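Local coordinates for CDP-glucose-4,6-dehydratase (Yersinia pseudotuberculosis, PDB 1RKX), which probably catalyses the NAD-dependent dehydration of CDP-D-glucose to its 4-keto-6-deoxy derivative, at residues 11-16 with 82-87; 35-40 with 58-63. All coordinates share one frame; numbering follows the deposited sequence.

Contact 1: 11-16 with 82-87; sequences RVFVTG and EIVFHM. With NAD (nicotinamide-adenine-dinucleotide), chain G.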
loop_
_atom_site.group_PDB
_atom_site.type_symbol
_atom_site.label_atom_id
_atom_site.label_comp_id
_atom_site.label_asym_id
_atom_site.label_seq_id
_atom_site.Cartn_x
_atom_site.Cartn_y
_atom_site.Cartn_z
ATOM N N ARG C 11 36.624 -19.552 -0.296
ATOM C CA ARG C 11 36.193 -20.454 0.762
ATOM C C ARG C 11 34.690 -20.242 0.938
ATOM O O ARG C 11 34.253 -19.212 1.446
ATOM C CB ARG C 11 36.943 -20.149 2.063
ATOM C CG ARG C 11 38.459 -20.258 1.934
ATOM C CD ARG C 11 39.160 -19.983 3.254
ATOM N NE ARG C 11 39.008 -21.080 4.206
ATOM C CZ ARG C 11 39.580 -22.275 4.078
ATOM N NH1 ARG C 11 40.350 -22.539 3.029
ATOM N NH2 ARG C 11 39.389 -23.209 5.003
ATOM N N VAL C 12 33.910 -21.230 0.510
ATOM C CA VAL C 12 32.452 -21.149 0.569
ATOM C C VAL C 12 31.845 -22.185 1.512
ATOM O O VAL C 12 32.131 -23.383 1.412
ATOM C CB VAL C 12 31.850 -21.330 -0.849
ATOM C CG1 VAL C 12 30.352 -21.033 -0.835
ATOM C CG2 VAL C 12 32.567 -20.420 -1.833
ATOM N N PHE C 13 31.000 -21.707 2.421
ATOM C CA PHE C 13 30.334 -22.554 3.402
ATOM C C PHE C 13 28.877 -22.686 2.963
ATOM O O PHE C 13 28.196 -21.685 2.762
ATOM C CB PHE C 13 30.409 -21.893 4.782
ATOM C CG PHE C 13 29.934 -22.772 5.911
ATOM C CD1 PHE C 13 30.781 -23.718 6.477
ATOM C CD2 PHE C 13 28.648 -22.631 6.426
ATOM C CE1 PHE C 13 30.356 -24.516 7.549
ATOM C CE2 PHE C 13 28.210 -23.421 7.494
ATOM C CZ PHE C 13 29.066 -24.364 8.057
ATOM N N VAL C 14 28.403 -23.918 2.821
ATOM C CA VAL C 14 27.036 -24.157 2.378
ATOM C C VAL C 14 26.223 -25.038 3.327
ATOM O O VAL C 14 26.539 -26.213 3.498
ATOM C CB VAL C 14 27.021 -24.847 0.990
ATOM C CG1 VAL C 14 25.577 -25.084 0.539
ATOM C CG2 VAL C 14 27.782 -24.005 -0.030
ATOM N N THR C 15 25.181 -24.486 3.947
ATOM C CA THR C 15 24.349 -25.320 4.807
ATOM C C THR C 15 23.344 -25.957 3.861
ATOM O O THR C 15 22.945 -25.335 2.869
ATOM C CB THR C 15 23.583 -24.513 5.894
ATOM O OG1 THR C 15 22.636 -23.627 5.275
ATOM C CG2 THR C 15 24.553 -23.716 6.751
ATOM N N GLY C 16 22.945 -27.190 4.149
ATOM C CA GLY C 16 21.988 -27.867 3.296
ATOM C C GLY C 16 22.600 -28.440 2.027
ATOM O O GLY C 16 21.899 -28.643 1.033
ATOM N N GLU C 82 34.476 -17.030 3.385
ATOM C CA GLU C 82 34.392 -15.646 2.926
ATOM C C GLU C 82 32.989 -15.471 2.355
ATOM O O GLU C 82 32.476 -14.359 2.254
ATOM C CB GLU C 82 35.377 -15.375 1.793
ATOM C CG GLU C 82 36.803 -15.789 2.032
ATOM C CD GLU C 82 37.605 -15.695 0.749
ATOM O OE1 GLU C 82 37.785 -14.560 0.253
ATOM O OE2 GLU C 82 38.030 -16.757 0.233
ATOM N N ILE C 83 32.394 -16.588 1.960
ATOM C CA ILE C 83 31.058 -16.586 1.381
ATOM C C ILE C 83 30.222 -17.701 1.996
ATOM O O ILE C 83 30.687 -18.836 2.148
ATOM C CB ILE C 83 31.119 -16.792 -0.149
ATOM C CG1 ILE C 83 31.970 -15.692 -0.790
ATOM C CG2 ILE C 83 29.707 -16.762 -0.737
ATOM C CD1 ILE C 83 32.217 -15.891 -2.280
ATOM N N VAL C 84 28.979 -17.375 2.338
ATOM C CA VAL C 84 28.082 -18.345 2.938
ATOM C C VAL C 84 26.733 -18.409 2.226
ATOM O O VAL C 84 26.128 -17.381 1.932
ATOM C CB VAL C 84 27.800 -18.011 4.419
ATOM C CG1 VAL C 84 26.786 -19.007 4.984
ATOM C CG2 VAL C 84 29.094 -18.041 5.224
ATOM N N PHE C 85 26.279 -19.625 1.945
ATOM C CA PHE C 85 24.973 -19.853 1.333
ATOM C C PHE C 85 24.193 -20.682 2.346
ATOM O O PHE C 85 24.568 -21.825 2.642
ATOM C CB PHE C 85 25.086 -20.647 0.029
ATOM C CG PHE C 85 25.650 -19.863 -1.121
ATOM C CD1 PHE C 85 27.010 -19.922 -1.419
ATOM C CD2 PHE C 85 24.820 -19.081 -1.923
ATOM C CE1 PHE C 85 27.536 -19.214 -2.507
ATOM C CE2 PHE C 85 25.331 -18.368 -3.014
ATOM C CZ PHE C 85 26.695 -18.436 -3.307
ATOM N N HIS C 86 23.123 -20.112 2.892
ATOM C CA HIS C 86 22.314 -20.824 3.872
ATOM C C HIS C 86 21.096 -21.436 3.195
ATOM O O HIS C 86 20.129 -20.737 2.890
ATOM C CB HIS C 86 21.888 -19.865 4.993
ATOM C CG HIS C 86 20.989 -20.484 6.023
ATOM N ND1 HIS C 86 21.255 -21.702 6.612
ATOM C CD2 HIS C 86 19.832 -20.045 6.575
ATOM C CE1 HIS C 86 20.300 -21.988 7.479
ATOM N NE2 HIS C 86 19.425 -20.998 7.477
ATOM N N MET C 87 21.151 -22.744 2.953
ATOM C CA MET C 87 20.043 -23.434 2.314
ATOM C C MET C 87 19.382 -24.497 3.176
ATOM O O MET C 87 18.367 -25.066 2.782
ATOM C CB MET C 87 20.493 -24.054 0.990
ATOM C CG MET C 87 20.742 -23.018 -0.090
ATOM S SD MET C 87 20.686 -23.698 -1.754
ATOM C CE MET C 87 22.329 -24.280 -1.902
HETATM P PA NAD G . 15.984 -30.601 0.433
HETATM O O1A NAD G . 15.107 -31.247 1.434
HETATM O O2A NAD G . 16.459 -31.445 -0.695
HETATM O O5B NAD G . 17.276 -29.959 1.143
HETATM C C5B NAD G . 17.154 -29.461 2.498
HETATM C C4B NAD G . 18.514 -29.442 3.197
HETATM O O4B NAD G . 18.180 -28.948 4.514
HETATM C C3B NAD G . 19.095 -30.832 3.406
HETATM O O3B NAD G . 20.469 -30.785 2.974
HETATM C C2B NAD G . 18.909 -31.052 4.896
HETATM O O2B NAD G . 19.870 -31.983 5.468
HETATM C C1B NAD G . 18.992 -29.642 5.423
HETATM N N9A NAD G . 18.426 -29.510 6.756
HETATM C C8A NAD G . 17.106 -29.569 7.120
HETATM N N7A NAD G . 16.909 -29.424 8.428
HETATM C C5A NAD G . 18.183 -29.262 8.938
HETATM C C6A NAD G . 18.645 -29.069 10.258
HETATM N N6A NAD G . 17.901 -28.997 11.343
HETATM N N1A NAD G . 19.997 -28.942 10.442
HETATM C C2A NAD G . 20.802 -29.013 9.332
HETATM N N3A NAD G . 20.487 -29.189 8.067
HETATM C C4A NAD G . 19.138 -29.310 7.926
HETATM O O3 NAD G . 15.253 -29.333 -0.106
HETATM P PN NAD G . 15.693 -28.241 -1.243
HETATM O O1N NAD G . 14.682 -28.384 -2.294
HETATM O O2N NAD G . 17.068 -28.569 -1.697
HETATM O O5D NAD G . 15.512 -26.861 -0.490
HETATM C C5D NAD G . 16.684 -26.057 -0.312
HETATM C C4D NAD G . 16.315 -24.743 0.348
HETATM O O4D NAD G . 15.475 -24.053 -0.636
HETATM C C3D NAD G . 15.469 -24.768 1.621
HETATM O O3D NAD G . 15.796 -23.601 2.400
HETATM C C2D NAD G . 14.053 -24.681 1.067
HETATM O O2D NAD G . 13.145 -24.210 2.077
HETATM C C1D NAD G . 14.245 -23.690 -0.051
HETATM N N1N NAD G . 13.167 -23.748 -1.031
HETATM C C2N NAD G . 13.063 -24.775 -1.986
HETATM C C3N NAD G . 11.992 -24.752 -3.031
HETATM C C7N NAD G . 11.987 -25.837 -4.029
HETATM O O7N NAD G . 11.105 -25.787 -4.901
HETATM N N7N NAD G . 12.877 -26.850 -4.032
HETATM C C4N NAD G . 10.925 -23.682 -2.952
HETATM C C5N NAD G . 11.172 -22.689 -1.862
HETATM C C6N NAD G . 12.176 -22.718 -1.011
#
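Thr-15 and His-86 meet through their side chains where the parallel strands 11-15 and 83-86 end. OG1 of Thr-15 sits 2.7 Å from ND1 of His-86, at the edge of the imidazole and near its plane, a hydrogen bond whose direction is not settled. Chi1 of 65° places this OG1 between its own backbone N and carbonyl carbon; from there it also accepts a weak bond from Met-87 N and, beyond the segments, bonds Ala-88 N. At the opposite end of the strand pair the Glu-82 carboxylate is divided between two partners: OE2 accepts Arg-11 N at 3.2 Å on its anti side, 33° out of plane, while OE1 bonds Tyr-250 OH. The Arg-11 guanidinium turns to Phe-79, bonding its carbonyl and making a cation-pi contact.

The axes of strands 11-15 and 83-86 run 13° from parallel. Phe-13 N reaches Ile-83 O at 2.9 Å, and Phe-85 N returns to Phe-13 O over the same 2.9 Å; Thr-15 N to Phe-85 O continues the ladder. Arg-11 O is gripped twice, by Glu-82 N and by Ile-83 N.

Apolar packing splits between the two faces of the sheet. On one, CG1 of Val-12 abuts the rim of the Phe-85 ring, 3.6 Å from CD1, and Leu-25 and Leu-29 of helix 20-31 and Trp-7 pack on this side. On the other, Phe-13 CB touches Val-84 CG2 at 4.1 Å.

Beyond the strands, Met-87 O accepts NAD O3D at 3.0 Å, and Gly-16 O lies 3.2 Å from NAD O3B. Two central parallel strands whose C-terminal ends meet the dinucleotide, the first running into a TGxxGxxG loop, are the signature of the Rossmann fold of extended short-chain dehydrogenases/reductases.

Contact 2: 35-40 with 58-63; sequences TVKGYS and GMQSEI. With NAD (nicotinamide-adenine-dinucleotide), chain G.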
loop_
_atom_site.group_PDB
_atom_site.type_symbol
_atom_site.label_atom_id
_atom_site.label_comp_id
_atom_site.label_asym_id
_atom_site.label_seq_id
_atom_site.Cartn_x
_atom_site.Cartn_y
_atom_site.Cartn_z
ATOM N N THR C 35 36.685 -23.662 -2.725
ATOM C CA THR C 35 36.994 -24.548 -1.608
ATOM C C THR C 35 35.692 -24.557 -0.816
ATOM O O THR C 35 35.366 -23.592 -0.130
ATOM C CB THR C 35 38.132 -23.980 -0.749
ATOM O OG1 THR C 35 39.321 -23.896 -1.545
ATOM C CG2 THR C 35 38.392 -24.872 0.456
ATOM N N VAL C 36 34.950 -25.650 -0.921
ATOM C CA VAL C 36 33.649 -25.738 -0.277
ATOM C C VAL C 36 33.523 -26.643 0.938
ATOM O O VAL C 36 34.094 -27.738 0.981
ATOM C CB VAL C 36 32.585 -26.195 -1.296
ATOM C CG1 VAL C 36 31.187 -25.951 -0.737
ATOM C CG2 VAL C 36 32.782 -25.464 -2.624
ATOM N N LYS C 37 32.754 -26.174 1.918
ATOM C CA LYS C 37 32.469 -26.943 3.126
ATOM C C LYS C 37 30.956 -26.932 3.302
ATOM O O LYS C 37 30.321 -25.887 3.177
ATOM C CB LYS C 37 33.125 -26.330 4.368
ATOM C CG LYS C 37 32.827 -27.134 5.642
ATOM C CD LYS C 37 33.568 -26.602 6.869
ATOM C CE LYS C 37 33.292 -27.474 8.094
ATOM N NZ LYS C 37 33.944 -26.955 9.333
ATOM N N GLY C 38 30.384 -28.095 3.582
ATOM C CA GLY C 38 28.948 -28.191 3.767
ATOM C C GLY C 38 28.579 -28.617 5.180
ATOM O O GLY C 38 29.345 -29.311 5.849
ATOM N N TYR C 39 27.398 -28.195 5.628
ATOM C CA TYR C 39 26.901 -28.524 6.966
ATOM C C TYR C 39 25.414 -28.828 6.815
ATOM O O TYR C 39 24.626 -27.926 6.513
ATOM C CB TYR C 39 27.100 -27.326 7.896
ATOM C CG TYR C 39 26.734 -27.567 9.347
ATOM C CD1 TYR C 39 27.704 -27.940 10.280
ATOM C CD2 TYR C 39 25.422 -27.397 9.794
ATOM C CE1 TYR C 39 27.379 -28.132 11.626
ATOM C CE2 TYR C 39 25.085 -27.592 11.141
ATOM C CZ TYR C 39 26.072 -27.956 12.048
ATOM O OH TYR C 39 25.760 -28.135 13.377
ATOM N N SER C 40 25.039 -30.091 7.006
ATOM C CA SER C 40 23.645 -30.523 6.873
ATOM C C SER C 40 23.400 -31.783 7.684
ATOM O O SER C 40 24.323 -32.371 8.247
ATOM C CB SER C 40 23.315 -30.886 5.415
ATOM O OG SER C 40 23.752 -29.916 4.481
ATOM N N GLY C 58 34.258 -34.036 -3.499
ATOM C CA GLY C 58 35.096 -32.896 -3.839
ATOM C C GLY C 58 35.002 -31.723 -2.881
ATOM O O GLY C 58 35.320 -30.588 -3.248
ATOM N N MET C 59 34.585 -31.983 -1.645
ATOM C CA MET C 59 34.438 -30.909 -0.666
ATOM C C MET C 59 34.523 -31.439 0.761
ATOM O O MET C 59 34.652 -32.640 0.978
ATOM C CB MET C 59 33.072 -30.239 -0.853
ATOM C CG MET C 59 31.908 -31.172 -0.514
ATOM S SD MET C 59 30.255 -30.476 -0.799
ATOM C CE MET C 59 30.169 -29.257 0.535
ATOM N N GLN C 60 34.461 -30.523 1.724
ATOM C CA GLN C 60 34.455 -30.882 3.140
ATOM C C GLN C 60 32.979 -31.076 3.461
ATOM O O GLN C 60 32.184 -30.161 3.273
ATOM C CB GLN C 60 34.983 -29.739 4.001
ATOM C CG GLN C 60 36.482 -29.600 4.057
ATOM C CD GLN C 60 36.908 -28.589 5.098
ATOM O OE1 GLN C 60 36.513 -28.679 6.260
ATOM N NE2 GLN C 60 37.723 -27.620 4.690
ATOM N N SER C 61 32.611 -32.256 3.944
ATOM C CA SER C 61 31.220 -32.535 4.255
ATOM C C SER C 61 31.017 -32.832 5.744
ATOM O O SER C 61 31.480 -33.856 6.249
ATOM C CB SER C 61 30.752 -33.714 3.404
ATOM O OG SER C 61 29.396 -34.021 3.624
ATOM N N GLU C 62 30.335 -31.931 6.446
ATOM C CA GLU C 62 30.076 -32.137 7.867
ATOM C C GLU C 62 28.595 -32.374 8.121
ATOM O O GLU C 62 27.738 -31.653 7.598
ATOM C CB GLU C 62 30.530 -30.937 8.701
ATOM C CG GLU C 62 30.419 -31.191 10.203
ATOM C CD GLU C 62 30.803 -29.993 11.046
ATOM O OE1 GLU C 62 31.514 -29.107 10.534
ATOM O OE2 GLU C 62 30.408 -29.952 12.231
ATOM N N ILE C 63 28.295 -33.395 8.914
ATOM C CA ILE C 63 26.914 -33.694 9.246
ATOM C C ILE C 63 26.612 -33.071 10.607
ATOM O O ILE C 63 27.258 -33.388 11.607
ATOM C CB ILE C 63 26.663 -35.212 9.303
ATOM C CG1 ILE C 63 26.887 -35.832 7.917
ATOM C CG2 ILE C 63 25.251 -35.488 9.796
ATOM C CD1 ILE C 63 26.065 -35.194 6.801
HETATM P PA NAD G . 15.984 -30.601 0.433
HETATM O O1A NAD G . 15.107 -31.247 1.434
HETATM O O2A NAD G . 16.459 -31.445 -0.695
HETATM O O5B NAD G . 17.276 -29.959 1.143
HETATM C C5B NAD G . 17.154 -29.461 2.498
HETATM C C4B NAD G . 18.514 -29.442 3.197
HETATM O O4B NAD G . 18.180 -28.948 4.514
HETATM C C3B NAD G . 19.095 -30.832 3.406
HETATM O O3B NAD G . 20.469 -30.785 2.974
HETATM C C2B NAD G . 18.909 -31.052 4.896
HETATM O O2B NAD G . 19.870 -31.983 5.468
HETATM C C1B NAD G . 18.992 -29.642 5.423
HETATM N N9A NAD G . 18.426 -29.510 6.756
HETATM C C8A NAD G . 17.106 -29.569 7.120
HETATM N N7A NAD G . 16.909 -29.424 8.428
HETATM C C5A NAD G . 18.183 -29.262 8.938
HETATM C C6A NAD G . 18.645 -29.069 10.258
HETATM N N6A NAD G . 17.901 -28.997 11.343
HETATM N N1A NAD G . 19.997 -28.942 10.442
HETATM C C2A NAD G . 20.802 -29.013 9.332
HETATM N N3A NAD G . 20.487 -29.189 8.067
HETATM C C4A NAD G . 19.138 -29.310 7.926
HETATM O O3 NAD G . 15.253 -29.333 -0.106
HETATM P PN NAD G . 15.693 -28.241 -1.243
HETATM O O1N NAD G . 14.682 -28.384 -2.294
HETATM O O2N NAD G . 17.068 -28.569 -1.697
HETATM O O5D NAD G . 15.512 -26.861 -0.490
HETATM C C5D NAD G . 16.684 -26.057 -0.312
HETATM C C4D NAD G . 16.315 -24.743 0.348
HETATM O O4D NAD G . 15.475 -24.053 -0.636
HETATM C C3D NAD G . 15.469 -24.768 1.621
HETATM O O3D NAD G . 15.796 -23.601 2.400
HETATM C C2D NAD G . 14.053 -24.681 1.067
HETATM O O2D NAD G . 13.145 -24.210 2.077
HETATM C C1D NAD G . 14.245 -23.690 -0.051
HETATM N N1N NAD G . 13.167 -23.748 -1.031
HETATM C C2N NAD G . 13.063 -24.775 -1.986
HETATM C C3N NAD G . 11.992 -24.752 -3.031
HETATM C C7N NAD G . 11.987 -25.837 -4.029
HETATM O O7N NAD G . 11.105 -25.787 -4.901
HETATM N N7N NAD G . 12.877 -26.850 -4.032
HETATM C C4N NAD G . 10.925 -23.682 -2.952
HETATM C C5N NAD G . 11.172 -22.689 -1.862
HETATM C C6N NAD G . 12.176 -22.718 -1.011
HETATM O O HOH W 1 35.643 -28.052 -2.745
HETATM O O HOH W 2 34.107 -28.688 11.536
#
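Lys-37 and Glu-62 form a salt bridge on one face of the strand pair, NZ to OE1 3.5 Å, and a water hydrogen-bonded to both atoms bridges them as well. The lysine chain is extended throughout; its CG brushes Gln-60 CB at 3.8 Å. The other carboxylate oxygen, OE2 of Glu-62, lies at the edge of the Tyr-39 ring, 3.6 Å from CE1, with ring and carboxylate planes 75° apart.

On the reverse face Met-59, bent at chi3 (-71°), lays its CE 3.3 Å from Gly-38 N and 3.7 Å from Val-36 CG1; this methyl packs directly on the backbone at Gly-38.

Beneath these side chains four backbone bonds alternate between the strands, from Gln-60 N to Val-36 O at 2.9 Å through to Ser-40 N to Glu-62 O at 3.2 Å.

Farther out, helix 69-79 fixes the charged pair: Ser-75 O and Glu-78 hold Lys-37 NZ, and Ser-75 OG bonds Glu-62 OE1. Tyr-39 OH reaches Asp-65 O, and His-17 joins Ser-40 OG to Ser-61 OG. With Ser-40 beside the adenosine ribose of NAD, this is the second-to-third-strand beta-alpha-beta unit at the edge of a Rossmann sheet.

Contacts 1 and 2 lie side by side in one seven-stranded parallel sheet, their centres about 9 Å apart. Across it the strands run 60-63, 35-40, 11-15, 83-86, so strands 11-15 and 35-40 are neighbours and join the two contacts: Val-14 N probably bonds Lys-37 O, and Val-12 N probably bonds Thr-35 O, each at 2.8 Å. Along the chain, both strands of contact 2 fall between those of contact 1. The sequence therefore steps outward to strand 60-63, then crosses back to 83-86, giving the 3-2-1-4 order of a Rossmann fold. Both contacts reach NAD: contact 1 through Gly-16 and Met-87, just past its strands, and contact 2 through Ser-40 ending strand 35-40, so the C-terminal side of this half-sheet borders the dinucleotide.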